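Local coordinates for hemolysin II regulatory protein (PDB 2JJ7) that probably binds DNA as a dimeric transcriptional regulator of the TetR family, controlling hemolysin II in Bacillus cereus, at residues 91-102 and 158-169; 11-20 and 32-40. All blocks are in the same frame, centred on the assembly; numbering follows the deposited sequence.

The two contacts follow one another along the chain, contact 2 in the DNA-binding part of this TetR-family protein and contact 1 in the C-terminal part, with centres about 21 Å apart. Contact 1 is core: a kinked pair of helices meets a mostly non-helical chain next to the second subunit, and aliphatic, proline and aromatic groups fill it, with lysines only at the rim. Contact 2 is partly buried and joins two regular helices through small and branched apolar residues, with a lysine-glutamate pair along its outer side. They hold different helices but touch: Lys17 NZ of helix 5-23 probably donates a hydrogen bond to Asn97 OD1 at the kink, 2.8 Å away.

Contact 1 of 2, residues 91-102 and 158-169; sequences TTHIKENPEIGT and VLFPKFKKFIDS
Ile94, Leu159 and Phe163 form the apolar heart of the contact. The beta-branched Ile94 divides its work: CG1 lies 3.9 Å from Leu159 CD2, while a chi1 of -66° sets CG1 beside the backbone N and thereby CG2 anti to it, where CG2 reaches Phe163 CE2 at 3.9 Å. The Phe163 ring meets Thr91 O at its edge, CZ 3.5 Å from that oxygen. Thr91 offers its carbon side, CB and CG2, to the ring and to Val158, and its hydroxyl bonds Leu87 O in its own helix. Beyond the kink, the compact rings of Pro98 and Pro161 meet through their CB atoms at 3.7 Å. Gly101, without a side chain, lets Leu159 O come to 3.2 Å from its CA as a CH...O contact.

Segment 91-102 spans the point where helix 79-96 breaks at Asn97 and helix 98-109 begins, and 158-169 packs against it within the helical C-terminal domain of a TetR-family regulator; alongside, Phe160 stacks on Trp153 of the second subunit.

The polar contacts involve two exposed lysines and the buried Ser169. Extended beyond CG, Lys164 brings NZ to Lys95 O, a weak hydrogen bond of 3.1 Å. Lys95 bends over Ser169, and a water accepts from Ser169 N (2.9 Å) and weakly from Lys95 NZ.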
loop_
_atom_site.group_PDB
_atom_site.type_symbol
_atom_site.label_atom_id
_atom_site.label_comp_id
_atom_site.label_asym_id
_atom_site.label_seq_id
_atom_site.Cartn_x
_atom_site.Cartn_y
_atom_site.Cartn_z
ATOM N N THR B 91 -12.345 -3.032 -6.857
ATOM C CA THR B 91 -11.418 -3.965 -7.498
ATOM C C THR B 91 -11.868 -4.283 -8.936
ATOM O O THR B 91 -11.032 -4.419 -9.837
ATOM C CB THR B 91 -11.227 -5.278 -6.710
ATOM O OG1 THR B 91 -12.504 -5.821 -6.362
ATOM C CG2 THR B 91 -10.398 -5.051 -5.427
ATOM N N THR B 92 -13.175 -4.394 -9.141
ATOM C CA THR B 92 -13.726 -4.607 -10.491
ATOM C C THR B 92 -13.451 -3.421 -11.402
ATOM O O THR B 92 -13.049 -3.610 -12.554
ATOM C CB THR B 92 -15.238 -4.924 -10.464
ATOM O OG1 THR B 92 -15.434 -6.177 -9.798
ATOM C CG2 THR B 92 -15.854 -4.970 -11.902
ATOM N N HIS B 93 -13.644 -2.203 -10.891
ATOM C CA HIS B 93 -13.361 -1.014 -11.697
ATOM C C HIS B 93 -11.885 -0.940 -12.130
ATOM O O HIS B 93 -11.578 -0.590 -13.284
ATOM C CB HIS B 93 -13.741 0.289 -10.982
ATOM C CG HIS B 93 -13.821 1.451 -11.919
ATOM N ND1 HIS B 93 -14.928 1.692 -12.704
ATOM C CD2 HIS B 93 -12.906 2.384 -12.266
ATOM C CE1 HIS B 93 -14.702 2.741 -13.472
ATOM N NE2 HIS B 93 -13.481 3.179 -13.227
ATOM N N ILE B 94 -10.990 -1.223 -11.184
ATOM C CA ILE B 94 -9.546 -1.156 -11.423
ATOM C C ILE B 94 -9.084 -2.261 -12.382
ATOM O O ILE B 94 -8.198 -2.042 -13.212
ATOM C CB ILE B 94 -8.743 -1.164 -10.083
ATOM C CG1 ILE B 94 -9.018 0.122 -9.273
ATOM C CG2 ILE B 94 -7.230 -1.366 -10.307
ATOM C CD1 ILE B 94 -9.270 1.388 -10.115
ATOM N N LYS B 95 -9.704 -3.436 -12.272
ATOM C CA LYS B 95 -9.457 -4.529 -13.191
ATOM C C LYS B 95 -9.735 -4.058 -14.611
ATOM O O LYS B 95 -8.954 -4.318 -15.507
ATOM C CB LYS B 95 -10.357 -5.714 -12.864
ATOM C CG LYS B 95 -9.686 -7.067 -13.021
ATOM C CD LYS B 95 -10.687 -8.231 -13.018
ATOM C CE LYS B 95 -11.717 -8.105 -11.896
ATOM N NZ LYS B 95 -12.498 -9.363 -11.678
ATOM N N GLU B 96 -10.851 -3.358 -14.791
ATOM C CA GLU B 96 -11.293 -2.893 -16.110
ATOM C C GLU B 96 -10.528 -1.636 -16.530
ATOM O O GLU B 96 -10.344 -1.375 -17.722
ATOM C CB GLU B 96 -12.801 -2.600 -16.092
ATOM C CG GLU B 96 -13.708 -3.824 -15.824
ATOM C CD GLU B 96 -15.179 -3.463 -15.529
ATOM O OE1 GLU B 96 -15.463 -2.312 -15.122
ATOM O OE2 GLU B 96 -16.056 -4.346 -15.682
ATOM N N ASN B 97 -10.080 -0.863 -15.540
ATOM C CA ASN B 97 -9.408 0.410 -15.800
ATOM C C ASN B 97 -8.126 0.585 -15.002
ATOM O O ASN B 97 -8.077 1.442 -14.109
ATOM C CB ASN B 97 -10.360 1.551 -15.470
ATOM C CG ASN B 97 -11.632 1.479 -16.259
ATOM O OD1 ASN B 97 -11.697 1.963 -17.379
ATOM N ND2 ASN B 97 -12.664 0.882 -15.670
ATOM N N PRO B 98 -7.085 -0.221 -15.311
ATOM C CA PRO B 98 -5.884 -0.214 -14.458
ATOM C C PRO B 98 -5.237 1.168 -14.286
ATOM O O PRO B 98 -4.739 1.484 -13.198
ATOM C CB PRO B 98 -4.927 -1.200 -15.153
ATOM C CG PRO B 98 -5.568 -1.543 -16.506
ATOM C CD PRO B 98 -7.033 -1.271 -16.355
ATOM N N GLU B 99 -5.276 1.991 -15.338
ATOM C CA GLU B 99 -4.650 3.314 -15.317
ATOM C C GLU B 99 -5.263 4.236 -14.264
ATOM O O GLU B 99 -4.561 5.061 -13.672
ATOM C CB GLU B 99 -4.737 3.975 -16.701
ATOM C CG GLU B 99 -3.909 3.280 -17.742
ATOM C CD GLU B 99 -4.642 2.158 -18.459
ATOM O OE1 GLU B 99 -5.809 1.835 -18.114
ATOM O OE2 GLU B 99 -4.039 1.606 -19.398
ATOM N N ILE B 100 -6.574 4.104 -14.061
ATOM C CA ILE B 100 -7.292 4.891 -13.064
ATOM C C ILE B 100 -6.782 4.512 -11.663
ATOM O O ILE B 100 -6.703 5.358 -10.770
ATOM C CB ILE B 100 -8.841 4.711 -13.210
ATOM C CG1 ILE B 100 -9.376 5.296 -14.550
ATOM C CG2 ILE B 100 -9.588 5.312 -12.018
ATOM C CD1 ILE B 100 -9.137 6.846 -14.779
ATOM N N GLY B 101 -6.424 3.246 -11.476
ATOM C CA GLY B 101 -5.808 2.812 -10.227
ATOM C C GLY B 101 -4.543 3.604 -9.934
ATOM O O GLY B 101 -4.405 4.236 -8.879
ATOM N N THR B 102 -3.623 3.576 -10.890
ATOM C CA THR B 102 -2.344 4.269 -10.782
ATOM C C THR B 102 -2.554 5.767 -10.568
ATOM O O THR B 102 -1.962 6.352 -9.664
ATOM C CB THR B 102 -1.502 4.052 -12.065
ATOM O OG1 THR B 102 -1.036 2.699 -12.090
ATOM C CG2 THR B 102 -0.303 5.006 -12.119
ATOM N N VAL B 158 -5.665 -2.228 -3.416
ATOM C CA VAL B 158 -6.854 -2.231 -4.256
ATOM C C VAL B 158 -6.618 -1.450 -5.551
ATOM O O VAL B 158 -7.171 -1.796 -6.611
ATOM C CB VAL B 158 -8.107 -1.701 -3.482
ATOM C CG1 VAL B 158 -9.220 -1.272 -4.439
ATOM C CG2 VAL B 158 -8.611 -2.786 -2.547
ATOM N N LEU B 159 -5.804 -0.400 -5.472
ATOM C CA LEU B 159 -5.575 0.440 -6.666
ATOM C C LEU B 159 -4.408 0.001 -7.533
ATOM O O LEU B 159 -4.166 0.599 -8.573
ATOM C CB LEU B 159 -5.393 1.910 -6.282
ATOM C CG LEU B 159 -6.570 2.555 -5.538
ATOM C CD1 LEU B 159 -6.265 4.020 -5.261
ATOM C CD2 LEU B 159 -7.842 2.418 -6.369
ATOM N N PHE B 160 -3.660 -1.010 -7.090
ATOM C CA PHE B 160 -2.476 -1.430 -7.825
ATOM C C PHE B 160 -2.920 -2.087 -9.123
ATOM O O PHE B 160 -3.626 -3.106 -9.083
ATOM C CB PHE B 160 -1.626 -2.392 -6.982
ATOM C CG PHE B 160 -0.331 -2.759 -7.615
ATOM C CD1 PHE B 160 -0.116 -4.057 -8.068
ATOM C CD2 PHE B 160 0.676 -1.798 -7.780
ATOM C CE1 PHE B 160 1.090 -4.406 -8.661
ATOM C CE2 PHE B 160 1.881 -2.128 -8.374
ATOM C CZ PHE B 160 2.096 -3.433 -8.821
ATOM N N PRO B 161 -2.505 -1.520 -10.276
ATOM C CA PRO B 161 -3.060 -1.906 -11.571
ATOM C C PRO B 161 -2.778 -3.351 -11.968
ATOM O O PRO B 161 -3.468 -3.888 -12.834
ATOM C CB PRO B 161 -2.374 -0.945 -12.550
ATOM C CG PRO B 161 -1.117 -0.558 -11.884
ATOM C CD PRO B 161 -1.458 -0.490 -10.424
ATOM N N LYS B 162 -1.770 -3.963 -11.353
ATOM C CA LYS B 162 -1.360 -5.313 -11.713
ATOM C C LYS B 162 -1.763 -6.321 -10.651
ATOM O O LYS B 162 -1.287 -7.437 -10.675
ATOM C CB LYS B 162 0.163 -5.372 -11.911
ATOM C CG LYS B 162 0.691 -4.843 -13.236
ATOM C CD LYS B 162 2.203 -5.095 -13.333
ATOM C CE LYS B 162 2.638 -5.382 -14.761
ATOM N NZ LYS B 162 3.973 -6.059 -14.821
ATOM N N PHE B 163 -2.630 -5.930 -9.713
ATOM C CA PHE B 163 -3.022 -6.825 -8.615
ATOM C C PHE B 163 -3.569 -8.173 -9.094
ATOM O O PHE B 163 -3.366 -9.178 -8.423
ATOM C CB PHE B 163 -3.958 -6.148 -7.567
ATOM C CG PHE B 163 -5.425 -6.087 -7.962
ATOM C CD1 PHE B 163 -6.191 -7.256 -8.084
ATOM C CD2 PHE B 163 -6.056 -4.849 -8.164
ATOM C CE1 PHE B 163 -7.545 -7.200 -8.442
ATOM C CE2 PHE B 163 -7.419 -4.774 -8.525
ATOM C CZ PHE B 163 -8.162 -5.949 -8.663
ATOM N N LYS B 164 -4.231 -8.184 -10.255
ATOM C CA LYS B 164 -4.869 -9.393 -10.773
ATOM C C LYS B 164 -3.841 -10.437 -11.192
ATOM O O LYS B 164 -4.166 -11.623 -11.323
ATOM C CB LYS B 164 -5.825 -9.071 -11.928
ATOM C CG LYS B 164 -5.150 -8.554 -13.198
ATOM C CD LYS B 164 -6.164 -7.922 -14.131
ATOM C CE LYS B 164 -5.483 -7.021 -15.150
ATOM N NZ LYS B 164 -6.444 -6.085 -15.802
ATOM N N LYS B 165 -2.601 -9.991 -11.399
ATOM C CA LYS B 165 -1.496 -10.896 -11.704
ATOM C C LYS B 165 -0.942 -11.530 -10.428
ATOM O O LYS B 165 -0.287 -12.566 -10.482
ATOM C CB LYS B 165 -0.401 -10.180 -12.502
ATOM C CG LYS B 165 -0.805 -9.905 -13.952
ATOM C CD LYS B 165 0.247 -9.079 -14.689
ATOM C CE LYS B 165 -0.050 -9.008 -16.186
ATOM N NZ LYS B 165 0.991 -8.258 -16.955
ATOM N N PHE B 166 -1.217 -10.906 -9.285
ATOM C CA PHE B 166 -0.843 -11.471 -7.998
ATOM C C PHE B 166 -1.988 -12.273 -7.354
ATOM O O PHE B 166 -1.747 -13.271 -6.692
ATOM C CB PHE B 166 -0.344 -10.364 -7.053
ATOM C CG PHE B 166 -0.055 -10.842 -5.645
ATOM C CD1 PHE B 166 1.080 -11.607 -5.370
ATOM C CD2 PHE B 166 -0.923 -10.521 -4.590
ATOM C CE1 PHE B 166 1.351 -12.060 -4.064
ATOM C CE2 PHE B 166 -0.667 -10.970 -3.288
ATOM C CZ PHE B 166 0.472 -11.744 -3.026
ATOM N N ILE B 167 -3.227 -11.833 -7.550
ATOM C CA ILE B 167 -4.385 -12.388 -6.834
ATOM C C ILE B 167 -5.709 -12.099 -7.565
ATOM O O ILE B 167 -5.913 -10.992 -8.081
ATOM C CB ILE B 167 -4.451 -11.831 -5.369
ATOM C CG1 ILE B 167 -5.529 -12.554 -4.544
ATOM C CG2 ILE B 167 -4.618 -10.299 -5.361
ATOM C CD1 ILE B 167 -5.511 -12.238 -3.048
ATOM N N ASP B 168 -6.600 -13.092 -7.608
ATOM C CA ASP B 168 -7.964 -12.876 -8.106
ATOM C C ASP B 168 -8.703 -11.801 -7.297
ATOM O O ASP B 168 -8.506 -11.678 -6.082
ATOM C CB ASP B 168 -8.778 -14.174 -8.088
ATOM C CG ASP B 168 -8.334 -15.149 -9.144
ATOM O OD1 ASP B 168 -7.483 -14.787 -9.976
ATOM O OD2 ASP B 168 -8.826 -16.295 -9.144
ATOM N N SER B 169 -9.559 -11.048 -7.981
ATOM C CA SER B 169 -10.353 -9.983 -7.366
ATOM C C SER B 169 -11.251 -10.430 -6.201
ATOM O O SER B 169 -11.213 -9.830 -5.126
ATOM C CB SER B 169 -11.179 -9.280 -8.442
ATOM O OG SER B 169 -10.314 -8.494 -9.249
HETATM O O HOH W 1 -9.708 -11.162 -10.848
#

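Contact 2 of 2, residues 11-20 and 32-40; sequences NILKAAKKKF and EIAKEAKVN
Helices 11-20 and 32-37 cross at 122° between their N-to-C directions, and their axes approach to 8.2 Å. The backbones are nearest at Ile12 with Ala37 and at Ala16 with Ile33. Such closeness suits alanine: Ala15 CB rests 3.6 Å from Ala37 CB and 3.5 Å from Ile33 O.

Ile33 is a knob among Ala15, Ala16, Lys19 and Phe20. Its extended CG1 branch carries CD1 over one face of the Phe20 ring, 4.2 Å from the centroid, a CH-pi contact offset toward the rim. Its CG2 packs between Ile12 and Ala16, the side chains of Ile12 and Ile33 crossing at about a right angle. Val39, the residue after the Schellman motif at Lys38 that ends helix 32-37, sets CG2 3.9 Å from Ile12 CG1.

Long, flexible chains suit the outer side. With CG anti to the backbone N (chi1 171°), Glu36 lays CG against Ala15 CB; the bend at chi2 (65°) then turns the carboxylate toward Lys18, and OE2 meets Lys18 NZ in a salt bridge of 3.5 Å. Lys19 lays its aliphatic chain beside Ile33 and Glu36, while its NZ pairs with Glu22.

Segment 32-40 belongs to the predicted helix-turn-helix, residues 29-48, and its first helix packing on helix 5-23 is characteristic of the three-helix DNA-binding domain of TetR regulators.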
loop_
_atom_site.group_PDB
_atom_site.type_symbol
_atom_site.label_atom_id
_atom_site.label_comp_id
_atom_site.label_asym_id
_atom_site.label_seq_id
_atom_site.Cartn_x
_atom_site.Cartn_y
_atom_site.Cartn_z
ATOM N N ASN B 11 -10.617 8.042 -29.580
ATOM C CA ASN B 11 -9.240 7.642 -29.829
ATOM C C ASN B 11 -8.229 8.426 -28.980
ATOM O O ASN B 11 -7.298 7.834 -28.424
ATOM C CB ASN B 11 -8.899 7.744 -31.321
ATOM C CG ASN B 11 -9.558 6.650 -32.137
ATOM O OD1 ASN B 11 -10.138 5.714 -31.588
ATOM N ND2 ASN B 11 -9.473 6.761 -33.455
ATOM N N ILE B 12 -8.425 9.740 -28.871
ATOM C CA ILE B 12 -7.520 10.591 -28.092
ATOM C C ILE B 12 -7.596 10.285 -26.594
ATOM O O ILE B 12 -6.579 10.315 -25.901
ATOM C CB ILE B 12 -7.763 12.099 -28.340
ATOM C CG1 ILE B 12 -7.455 12.478 -29.803
ATOM C CG2 ILE B 12 -6.911 12.966 -27.369
ATOM C CD1 ILE B 12 -8.098 13.808 -30.245
ATOM N N LEU B 13 -8.801 9.995 -26.105
ATOM C CA LEU B 13 -8.998 9.654 -24.702
ATOM C C LEU B 13 -8.428 8.284 -24.340
ATOM O O LEU B 13 -7.825 8.135 -23.274
ATOM C CB LEU B 13 -10.472 9.761 -24.313
ATOM C CG LEU B 13 -10.981 11.207 -24.196
ATOM C CD1 LEU B 13 -12.481 11.256 -23.924
ATOM C CD2 LEU B 13 -10.209 11.985 -23.134
ATOM N N LYS B 14 -8.619 7.296 -25.217
ATOM C CA LYS B 14 -7.975 5.984 -25.073
ATOM C C LYS B 14 -6.462 6.166 -24.969
ATOM O O LYS B 14 -5.818 5.570 -24.104
ATOM C CB LYS B 14 -8.305 5.060 -26.258
ATOM C CG LYS B 14 -9.672 4.406 -26.191
ATOM C CD LYS B 14 -9.984 3.572 -27.426
ATOM C CE LYS B 14 -11.450 3.125 -27.402
ATOM N NZ LYS B 14 -11.742 1.945 -28.268
ATOM N N ALA B 15 -5.912 7.001 -25.850
ATOM C CA ALA B 15 -4.472 7.291 -25.883
ATOM C C ALA B 15 -3.992 7.942 -24.595
ATOM O O ALA B 15 -2.965 7.555 -24.042
ATOM C CB ALA B 15 -4.122 8.178 -27.078
ATOM N N ALA B 16 -4.742 8.939 -24.142
ATOM C CA ALA B 16 -4.397 9.712 -22.965
ATOM C C ALA B 16 -4.456 8.830 -21.702
ATOM O O ALA B 16 -3.553 8.869 -20.883
ATOM C CB ALA B 16 -5.308 10.897 -22.849
ATOM N N LYS B 17 -5.518 8.039 -21.557
ATOM C CA LYS B 17 -5.595 7.019 -20.496
ATOM C C LYS B 17 -4.327 6.162 -20.477
ATOM O O LYS B 17 -3.690 6.010 -19.433
ATOM C CB LYS B 17 -6.819 6.115 -20.710
ATOM C CG LYS B 17 -7.023 5.038 -19.647
ATOM C CD LYS B 17 -8.055 3.998 -20.074
ATOM C CE LYS B 17 -8.649 3.308 -18.868
ATOM N NZ LYS B 17 -9.570 2.169 -19.222
ATOM N N LYS B 18 -3.966 5.614 -21.640
ATOM C CA LYS B 18 -2.794 4.760 -21.778
ATOM C C LYS B 18 -1.504 5.470 -21.363
ATOM O O LYS B 18 -0.731 4.949 -20.559
ATOM C CB LYS B 18 -2.656 4.250 -23.216
ATOM C CG LYS B 18 -1.514 3.238 -23.375
ATOM C CD LYS B 18 -1.256 2.852 -24.818
ATOM C CE LYS B 18 -0.080 1.893 -24.911
ATOM N NZ LYS B 18 -0.062 1.155 -26.205
ATOM N N LYS B 19 -1.295 6.665 -21.907
ATOM C CA LYS B 19 -0.054 7.409 -21.711
ATOM C C LYS B 19 0.094 8.000 -20.312
ATOM O O LYS B 19 1.142 7.849 -19.685
ATOM C CB LYS B 19 0.105 8.472 -22.803
ATOM C CG LYS B 19 0.523 7.891 -24.160
ATOM C CD LYS B 19 2.008 7.521 -24.122
ATOM C CE LYS B 19 2.383 6.552 -25.214
ATOM N NZ LYS B 19 3.744 6.001 -24.987
ATOM N N PHE B 20 -0.952 8.662 -19.824
ATOM C CA PHE B 20 -1.023 9.066 -18.414
ATOM C C PHE B 20 -0.767 7.901 -17.466
ATOM O O PHE B 20 -0.054 8.056 -16.480
ATOM C CB PHE B 20 -2.387 9.667 -18.079
ATOM C CG PHE B 20 -2.549 11.105 -18.499
ATOM C CD1 PHE B 20 -1.598 12.064 -18.155
ATOM C CD2 PHE B 20 -3.682 11.506 -19.200
ATOM C CE1 PHE B 20 -1.756 13.408 -18.540
ATOM C CE2 PHE B 20 -3.855 12.850 -19.583
ATOM C CZ PHE B 20 -2.893 13.797 -19.255
ATOM N N GLU B 32 2.912 13.365 -27.060
ATOM C CA GLU B 32 2.938 11.905 -26.965
ATOM C C GLU B 32 1.545 11.272 -27.051
ATOM O O GLU B 32 1.381 10.187 -27.623
ATOM C CB GLU B 32 3.599 11.468 -25.650
ATOM C CG GLU B 32 4.977 12.027 -25.442
ATOM C CD GLU B 32 5.414 11.970 -23.986
ATOM O OE1 GLU B 32 5.055 10.997 -23.282
ATOM O OE2 GLU B 32 6.125 12.902 -23.547
ATOM N N ILE B 33 0.558 11.930 -26.443
ATOM C CA ILE B 33 -0.836 11.492 -26.526
ATOM C C ILE B 33 -1.346 11.563 -27.971
ATOM O O ILE B 33 -1.950 10.604 -28.473
ATOM C CB ILE B 33 -1.734 12.295 -25.550
ATOM C CG1 ILE B 33 -1.346 11.960 -24.099
ATOM C CG2 ILE B 33 -3.213 11.999 -25.789
ATOM C CD1 ILE B 33 -2.069 12.797 -23.032
ATOM N N ALA B 34 -1.079 12.679 -28.646
ATOM C CA ALA B 34 -1.468 12.833 -30.047
ATOM C C ALA B 34 -0.838 11.747 -30.892
ATOM O O ALA B 34 -1.518 11.099 -31.706
ATOM C CB ALA B 34 -1.080 14.191 -30.566
ATOM N N LYS B 35 0.462 11.541 -30.675
ATOM C CA LYS B 35 1.231 10.534 -31.400
ATOM C C LYS B 35 0.652 9.137 -31.189
ATOM O O LYS B 35 0.501 8.372 -32.148
ATOM C CB LYS B 35 2.707 10.586 -30.984
ATOM C CG LYS B 35 3.605 9.632 -31.743
ATOM C CD LYS B 35 5.067 9.818 -31.364
ATOM C CE LYS B 35 5.973 9.296 -32.468
ATOM N NZ LYS B 35 7.398 9.678 -32.250
ATOM N N GLU B 36 0.313 8.817 -29.939
ATOM C CA GLU B 36 -0.287 7.521 -29.607
ATOM C C GLU B 36 -1.669 7.347 -30.261
ATOM O O GLU B 36 -1.985 6.268 -30.774
ATOM C CB GLU B 36 -0.346 7.327 -28.084
ATOM C CG GLU B 36 -1.146 6.094 -27.608
ATOM C CD GLU B 36 -0.546 4.752 -28.016
ATOM O OE1 GLU B 36 0.698 4.638 -28.128
ATOM O OE2 GLU B 36 -1.334 3.798 -28.203
ATOM N N ALA B 37 -2.461 8.421 -30.263
ATOM C CA ALA B 37 -3.817 8.444 -30.854
ATOM C C ALA B 37 -3.812 8.459 -32.386
ATOM O O ALA B 37 -4.872 8.344 -33.021
ATOM C CB ALA B 37 -4.603 9.661 -30.322
ATOM N N LYS B 38 -2.622 8.616 -32.961
ATOM C CA LYS B 38 -2.428 8.743 -34.403
ATOM C C LYS B 38 -3.223 9.924 -34.965
ATOM O O LYS B 38 -3.858 9.823 -36.019
ATOM C CB LYS B 38 -2.755 7.426 -35.129
ATOM C CG LYS B 38 -1.818 6.271 -34.758
ATOM C CD LYS B 38 -1.658 5.251 -35.895
ATOM C CE LYS B 38 -2.536 4.016 -35.695
ATOM N NZ LYS B 38 -2.064 3.160 -34.557
ATOM N N VAL B 39 -3.203 11.037 -34.228
ATOM C CA VAL B 39 -3.826 12.281 -34.684
ATOM C C VAL B 39 -2.841 13.424 -34.612
ATOM O O VAL B 39 -1.874 13.398 -33.845
ATOM C CB VAL B 39 -5.093 12.701 -33.886
ATOM C CG1 VAL B 39 -6.103 11.557 -33.786
ATOM C CG2 VAL B 39 -4.714 13.230 -32.508
ATOM N N ASN B 40 -3.100 14.417 -35.451
ATOM C CA ASN B 40 -2.290 15.618 -35.468
ATOM C C ASN B 40 -2.412 16.343 -34.134
ATOM O O ASN B 40 -3.501 16.469 -33.580
ATOM C CB ASN B 40 -2.686 16.500 -36.654
ATOM C CG ASN B 40 -2.262 15.895 -37.983
ATOM O OD1 ASN B 40 -3.066 15.734 -38.903
ATOM N ND2 ASN B 40 -0.988 15.534 -38.078
#